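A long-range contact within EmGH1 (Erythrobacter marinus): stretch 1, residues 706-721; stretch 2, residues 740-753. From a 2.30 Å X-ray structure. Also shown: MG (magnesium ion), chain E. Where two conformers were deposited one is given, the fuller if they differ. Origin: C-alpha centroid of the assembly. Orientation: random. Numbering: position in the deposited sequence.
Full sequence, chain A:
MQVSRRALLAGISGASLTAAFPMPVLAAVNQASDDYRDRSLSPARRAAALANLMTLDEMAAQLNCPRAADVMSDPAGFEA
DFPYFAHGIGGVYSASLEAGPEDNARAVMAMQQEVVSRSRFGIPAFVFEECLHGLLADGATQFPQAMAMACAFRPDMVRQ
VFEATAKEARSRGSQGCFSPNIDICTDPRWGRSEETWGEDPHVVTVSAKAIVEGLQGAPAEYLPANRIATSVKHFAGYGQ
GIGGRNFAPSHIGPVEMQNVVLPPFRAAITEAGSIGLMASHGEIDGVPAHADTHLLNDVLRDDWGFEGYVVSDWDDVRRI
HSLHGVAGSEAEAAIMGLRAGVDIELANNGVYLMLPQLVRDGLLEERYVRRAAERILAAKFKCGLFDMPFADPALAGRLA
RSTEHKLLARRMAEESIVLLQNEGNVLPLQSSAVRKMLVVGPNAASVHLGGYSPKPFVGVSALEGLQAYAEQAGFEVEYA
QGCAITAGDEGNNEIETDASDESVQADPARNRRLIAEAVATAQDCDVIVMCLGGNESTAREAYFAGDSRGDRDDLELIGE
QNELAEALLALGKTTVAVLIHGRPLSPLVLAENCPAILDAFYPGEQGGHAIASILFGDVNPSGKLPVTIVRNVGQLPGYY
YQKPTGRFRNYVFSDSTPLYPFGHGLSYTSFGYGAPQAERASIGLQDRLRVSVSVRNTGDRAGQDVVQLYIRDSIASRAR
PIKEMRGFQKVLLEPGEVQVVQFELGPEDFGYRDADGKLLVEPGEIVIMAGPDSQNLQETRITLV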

# COMPACT_ATOMS: atom_id res chain seq x y z
N VAL A 706 -1.21 0.90 31.45
CA VAL A 706 -1.00 2.12 30.67
C VAL A 706 -2.37 2.69 30.32
O VAL A 706 -3.08 2.15 29.47
N VAL A 707 -2.74 3.77 31.00
CA VAL A 707 -3.97 4.51 30.70
C VAL A 707 -3.77 5.28 29.40
O VAL A 707 -2.78 6.01 29.25
N GLN A 708 -4.71 5.14 28.46
CA GLN A 708 -4.53 5.65 27.10
C GLN A 708 -5.65 6.60 26.72
O GLN A 708 -6.84 6.27 26.87
N LEU A 709 -5.28 7.77 26.19
CA LEU A 709 -6.22 8.80 25.77
C LEU A 709 -6.19 8.95 24.25
O LEU A 709 -5.12 8.96 23.64
N TYR A 710 -7.38 9.06 23.64
CA TYR A 710 -7.54 9.20 22.20
C TYR A 710 -8.59 10.26 21.92
O TYR A 710 -9.45 10.55 22.76
N ILE A 711 -8.55 10.81 20.70
CA ILE A 711 -9.58 11.75 20.28
C ILE A 711 -10.05 11.40 18.88
O ILE A 711 -9.36 10.74 18.10
N ARG A 712 -11.26 11.87 18.56
CA ARG A 712 -11.79 11.84 17.20
C ARG A 712 -12.37 13.21 16.89
O ARG A 712 -13.23 13.71 17.63
N ASP A 713 -11.89 13.83 15.82
CA ASP A 713 -12.45 15.08 15.33
C ASP A 713 -13.61 14.70 14.41
O ASP A 713 -13.39 14.29 13.26
N SER A 714 -14.84 14.81 14.92
CA SER A 714 -16.01 14.23 14.26
C SER A 714 -16.18 14.77 12.84
O SER A 714 -16.45 14.00 11.91
N ILE A 715 -16.03 16.08 12.66
CA ILE A 715 -16.14 16.73 11.36
C ILE A 715 -14.90 17.58 11.16
O ILE A 715 -14.48 18.29 12.07
N ALA A 716 -14.33 17.52 9.96
CA ALA A 716 -13.10 18.26 9.73
C ALA A 716 -13.01 18.61 8.25
O ALA A 716 -13.59 17.93 7.40
N SER A 717 -12.25 19.68 7.95
CA SER A 717 -12.16 20.15 6.57
C SER A 717 -11.49 19.11 5.67
O SER A 717 -11.75 19.08 4.46
N ARG A 718 -10.64 18.26 6.24
CA ARG A 718 -10.16 17.03 5.64
C ARG A 718 -10.47 15.86 6.57
O ARG A 718 -10.41 15.99 7.79
N ALA A 719 -10.82 14.71 5.97
CA ALA A 719 -11.20 13.55 6.76
C ALA A 719 -10.07 13.11 7.68
O ALA A 719 -8.92 12.98 7.26
N ARG A 720 -10.39 12.88 8.94
CA ARG A 720 -9.41 12.55 9.97
C ARG A 720 -9.67 11.16 10.53
O ARG A 720 -10.75 10.60 10.34
N PRO A 721 -8.69 10.57 11.21
CA PRO A 721 -8.85 9.19 11.67
C PRO A 721 -10.02 9.03 12.62
O PRO A 721 -10.48 9.98 13.25
N VAL A 740 -6.63 8.73 39.85
CA VAL A 740 -7.30 9.60 38.90
C VAL A 740 -6.19 10.22 38.05
O VAL A 740 -5.53 11.17 38.47
N VAL A 741 -5.96 9.64 36.87
CA VAL A 741 -4.92 10.13 35.96
C VAL A 741 -5.39 11.42 35.31
O VAL A 741 -6.54 11.53 34.87
N GLN A 742 -4.51 12.42 35.25
CA GLN A 742 -4.84 13.72 34.70
C GLN A 742 -4.15 13.89 33.35
O GLN A 742 -2.95 13.62 33.23
N PHE A 743 -4.91 14.31 32.35
CA PHE A 743 -4.37 14.69 31.05
C PHE A 743 -4.75 16.13 30.74
O PHE A 743 -5.73 16.68 31.26
N GLU A 744 -4.00 16.75 29.84
CA GLU A 744 -4.38 18.07 29.35
C GLU A 744 -4.21 18.11 27.84
O GLU A 744 -3.15 17.74 27.33
N LEU A 745 -5.25 18.56 27.15
CA LEU A 745 -5.26 18.66 25.70
C LEU A 745 -5.36 20.12 25.28
O LEU A 745 -5.89 20.95 26.02
N GLY A 746 -4.86 20.42 24.09
CA GLY A 746 -4.95 21.76 23.55
C GLY A 746 -5.08 21.82 22.04
O GLY A 746 -5.31 20.80 21.37
N PRO A 747 -4.91 23.02 21.49
CA PRO A 747 -5.07 23.22 20.03
C PRO A 747 -4.24 22.28 19.18
O PRO A 747 -4.71 21.82 18.13
N GLU A 748 -3.00 22.01 19.58
CA GLU A 748 -2.14 21.10 18.84
C GLU A 748 -2.68 19.68 18.87
O GLU A 748 -2.29 18.86 18.03
N ASP A 749 -3.57 19.38 19.82
CA ASP A 749 -4.16 18.05 19.92
C ASP A 749 -5.47 17.95 19.15
O ASP A 749 -5.71 16.94 18.48
N PHE A 750 -6.30 18.99 19.23
CA PHE A 750 -7.63 18.98 18.66
C PHE A 750 -7.65 19.32 17.17
O PHE A 750 -8.61 18.97 16.49
N GLY A 751 -6.64 20.02 16.67
CA GLY A 751 -6.59 20.42 15.29
C GLY A 751 -5.68 19.51 14.48
O GLY A 751 -5.22 18.47 14.94
N TYR A 752 -5.43 19.93 13.24
CA TYR A 752 -4.53 19.18 12.37
C TYR A 752 -3.86 20.18 11.46
O TYR A 752 -4.34 21.30 11.27
N ARG A 753 -2.73 19.77 10.88
CA ARG A 753 -1.93 20.64 10.03
C ARG A 753 -2.33 20.48 8.57
O ARG A 753 -2.51 19.35 8.10

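The centre of this contact is apolar. Strand 706-713 alternates, so that Val707, Leu709 and Ile711 point toward the second stretch while Gln708 and Tyr710 point away; from strand 740-745, Val741, Phe743 and Leu745 point back. The strand axes approach no closer than 9.4 Å, a gap filled by side chains. Phe743 (chi1 m) lays one ring face over Leu709, whose CB sits 4.2 Å from the ring centroid, almost on the normal, while Val707 (t) meets the ring edge, CG1 to Phe743 CZ 3.8 Å. A flat ring thus serves two aliphatic neighbours at once. Leu709 (t, p) also brings CD2 to 3.7 Å from Leu745 CD1, and Leu745 (m, t) in turn receives Ile711 CG2 at 3.9 Å from that same CD1.

Ile711 (p, with chi2 between wells at 147°) carries the packing on to the short helix: its CD1 lies 3.2 Å from Asp749 O and near the edge of the Phe750 ring. Phe750 (m) starts away from stretch 1, but its ring end comes nearer.

Beyond this, polarity takes over. Arg720 (m, t, p) is long enough to reach the carbonyls at the end of the short helix, and NH1 donates to Phe750 O at 2.9 Å. Arg720 NH1 also forms a salt bridge with Asp713 OD2 at 2.8 Å, which offsets its charge in a buried setting. Tyr752 (p) places CB over one guanidinium face.

Asp713 (t) does double duty: OD1 binds the magnesium ion at 2.0 Å, alongside Ile715 O at 2.1 Å and four waters, while water 1 links OD2 (3.2 Å) to Phe750 O (2.9 Å). At the outer edge, the phenol of Tyr752 spans to the loop, its OH making a very short 2.5 Å hydrogen bond with Ser717 OG; water 4 lies 3.0 Å from that OH.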

# COMPACT_ATOMS: atom_id res chain seq x y z
CB VAL A 706 -0.16 1.87 29.42
CG1 VAL A 706 0.04 3.17 28.67
CG2 VAL A 706 1.18 1.24 29.80
CB VAL A 707 -4.29 5.45 31.87
CG1 VAL A 707 -5.43 6.38 31.55
CG2 VAL A 707 -4.59 4.62 33.12
CB GLN A 708 -4.44 4.49 26.10
CG GLN A 708 -3.26 3.56 26.39
CD GLN A 708 -3.29 2.25 25.61
OE1 GLN A 708 -3.73 2.19 24.45
NE2 GLN A 708 -2.82 1.19 26.25
CB LEU A 709 -5.88 10.14 26.45
CG LEU A 709 -6.88 11.29 26.30
CD1 LEU A 709 -8.08 11.10 27.22
CD2 LEU A 709 -6.21 12.62 26.61
CB TYR A 710 -8.00 7.89 21.53
CG TYR A 710 -7.10 6.69 21.73
CD1 TYR A 710 -7.14 5.96 22.92
CD2 TYR A 710 -6.25 6.25 20.71
CE1 TYR A 710 -6.31 4.83 23.10
CE2 TYR A 710 -5.43 5.13 20.88
CZ TYR A 710 -5.47 4.43 22.08
OH TYR A 710 -4.66 3.32 22.26
CB ILE A 711 -9.11 13.22 20.32
CG1 ILE A 711 -8.05 13.46 19.25
CG2 ILE A 711 -8.60 13.60 21.73
CD1 ILE A 711 -8.08 14.83 18.66
CB ARG A 712 -12.86 10.75 17.05
CG ARG A 712 -13.90 10.98 15.94
CD ARG A 712 -13.32 10.83 14.53
NE ARG A 712 -14.34 10.94 13.49
CZ ARG A 712 -14.09 11.07 12.19
NH1 ARG A 712 -15.09 11.16 11.32
NH2 ARG A 712 -12.84 11.10 11.76
CB ASP A 713 -11.36 15.89 14.64
CG ASP A 713 -11.84 17.24 14.17
OD1 ASP A 713 -13.00 17.61 14.46
OD2 ASP A 713 -11.04 17.92 13.49
CB SER A 714 -17.28 14.51 15.07
OG SER A 714 -17.25 13.85 16.31
CB ILE A 715 -17.41 17.60 11.26
CG1 ILE A 715 -18.67 16.79 11.58
CG2 ILE A 715 -17.50 18.25 9.89
CD1 ILE A 715 -19.05 15.76 10.51
CB ALA A 716 -11.89 17.45 10.20
CB SER A 717 -11.40 21.49 6.51
OG SER A 717 -10.16 21.43 7.22
CB ARG A 718 -8.67 17.09 5.36
CG ARG A 718 -8.36 18.09 4.29
CD ARG A 718 -7.09 17.82 3.60
NE ARG A 718 -6.85 18.84 2.59
CZ ARG A 718 -6.08 18.66 1.52
NH1 ARG A 718 -5.48 17.49 1.30
NH2 ARG A 718 -5.92 19.68 0.68
CB ALA A 719 -11.59 12.41 5.83
CB ARG A 720 -9.46 13.60 11.09
CG ARG A 720 -9.01 14.97 10.61
CD ARG A 720 -8.90 15.95 11.73
NE ARG A 720 -8.02 15.50 12.81
CZ ARG A 720 -7.76 16.25 13.89
NH1 ARG A 720 -8.30 17.46 13.99
NH2 ARG A 720 -6.97 15.79 14.85
CB PRO A 721 -7.52 8.88 12.37
CG PRO A 721 -6.55 9.77 11.70
CD PRO A 721 -7.33 11.06 11.49
CB VAL A 740 -8.17 10.64 39.61
CG1 VAL A 740 -8.90 11.52 38.62
CG2 VAL A 740 -9.16 9.95 40.56
CB VAL A 741 -4.58 9.07 34.91
CG1 VAL A 741 -3.56 9.60 33.93
CG2 VAL A 741 -4.03 7.85 35.59
CB GLN A 742 -4.43 14.84 35.66
CG GLN A 742 -5.14 14.77 37.01
CD GLN A 742 -6.55 15.32 36.95
OE1 GLN A 742 -6.91 16.05 36.02
NE2 GLN A 742 -7.37 14.97 37.93
CB PHE A 743 -4.89 13.79 29.93
CG PHE A 743 -4.54 12.33 30.09
CD1 PHE A 743 -3.31 11.86 29.68
CD2 PHE A 743 -5.46 11.44 30.61
CE1 PHE A 743 -2.99 10.51 29.81
CE2 PHE A 743 -5.15 10.10 30.74
CZ PHE A 743 -3.91 9.64 30.34
CB GLU A 744 -3.56 19.19 30.02
CG GLU A 744 -4.23 20.56 29.91
CD GLU A 744 -3.53 21.66 30.70
OE1 GLU A 744 -2.80 22.47 30.08
OE2 GLU A 744 -3.72 21.74 31.93
CB LEU A 745 -6.42 17.85 25.12
CG LEU A 745 -6.25 16.35 25.32
CD1 LEU A 745 -7.49 15.63 24.86
CD2 LEU A 745 -5.05 15.91 24.53
CB PRO A 747 -4.60 24.67 19.83
CG PRO A 747 -4.85 25.33 21.15
CD PRO A 747 -4.55 24.27 22.19
CB GLU A 748 -0.71 21.13 19.39
CG GLU A 748 -0.55 20.39 20.72
CD GLU A 748 -0.87 21.24 21.98
OE1 GLU A 748 -1.59 22.26 21.86
OE2 GLU A 748 -0.39 20.86 23.08
CB ASP A 749 -4.39 17.70 21.39
CG ASP A 749 -3.10 17.67 22.18
OD1 ASP A 749 -2.19 16.92 21.78
OD2 ASP A 749 -2.99 18.42 23.17
CB PHE A 750 -8.51 19.98 19.40
CG PHE A 750 -8.74 19.65 20.83
CD1 PHE A 750 -8.99 18.35 21.22
CD2 PHE A 750 -8.71 20.65 21.80
CE1 PHE A 750 -9.23 18.04 22.55
CE2 PHE A 750 -8.94 20.36 23.13
CZ PHE A 750 -9.20 19.06 23.51
CB TYR A 752 -5.29 18.11 11.58
CG TYR A 752 -6.06 18.64 10.39
CD1 TYR A 752 -7.29 19.25 10.55
CD2 TYR A 752 -5.55 18.53 9.11
CE1 TYR A 752 -8.00 19.75 9.45
CE2 TYR A 752 -6.24 19.01 8.02
CZ TYR A 752 -7.45 19.61 8.19
OH TYR A 752 -8.11 20.09 7.07
CB ARG A 753 -0.45 20.32 10.21
CG ARG A 753 0.03 20.60 11.63
CD ARG A 753 1.54 20.73 11.70
NE ARG A 753 1.94 20.97 13.08
CZ ARG A 753 2.11 22.18 13.60
NH1 ARG A 753 1.94 23.26 12.85
NH2 ARG A 753 2.45 22.31 14.87
MG MG E . -14.10 19.18 13.90
O HOH W 1 -10.66 20.57 15.28
O HOH W 2 -12.34 20.01 13.00
O HOH W 3 -15.73 18.17 14.79
O HOH W 4 -6.92 21.38 4.58
O HOH W 5 -15.19 20.65 12.92
O HOH W 6 -13.58 20.44 15.62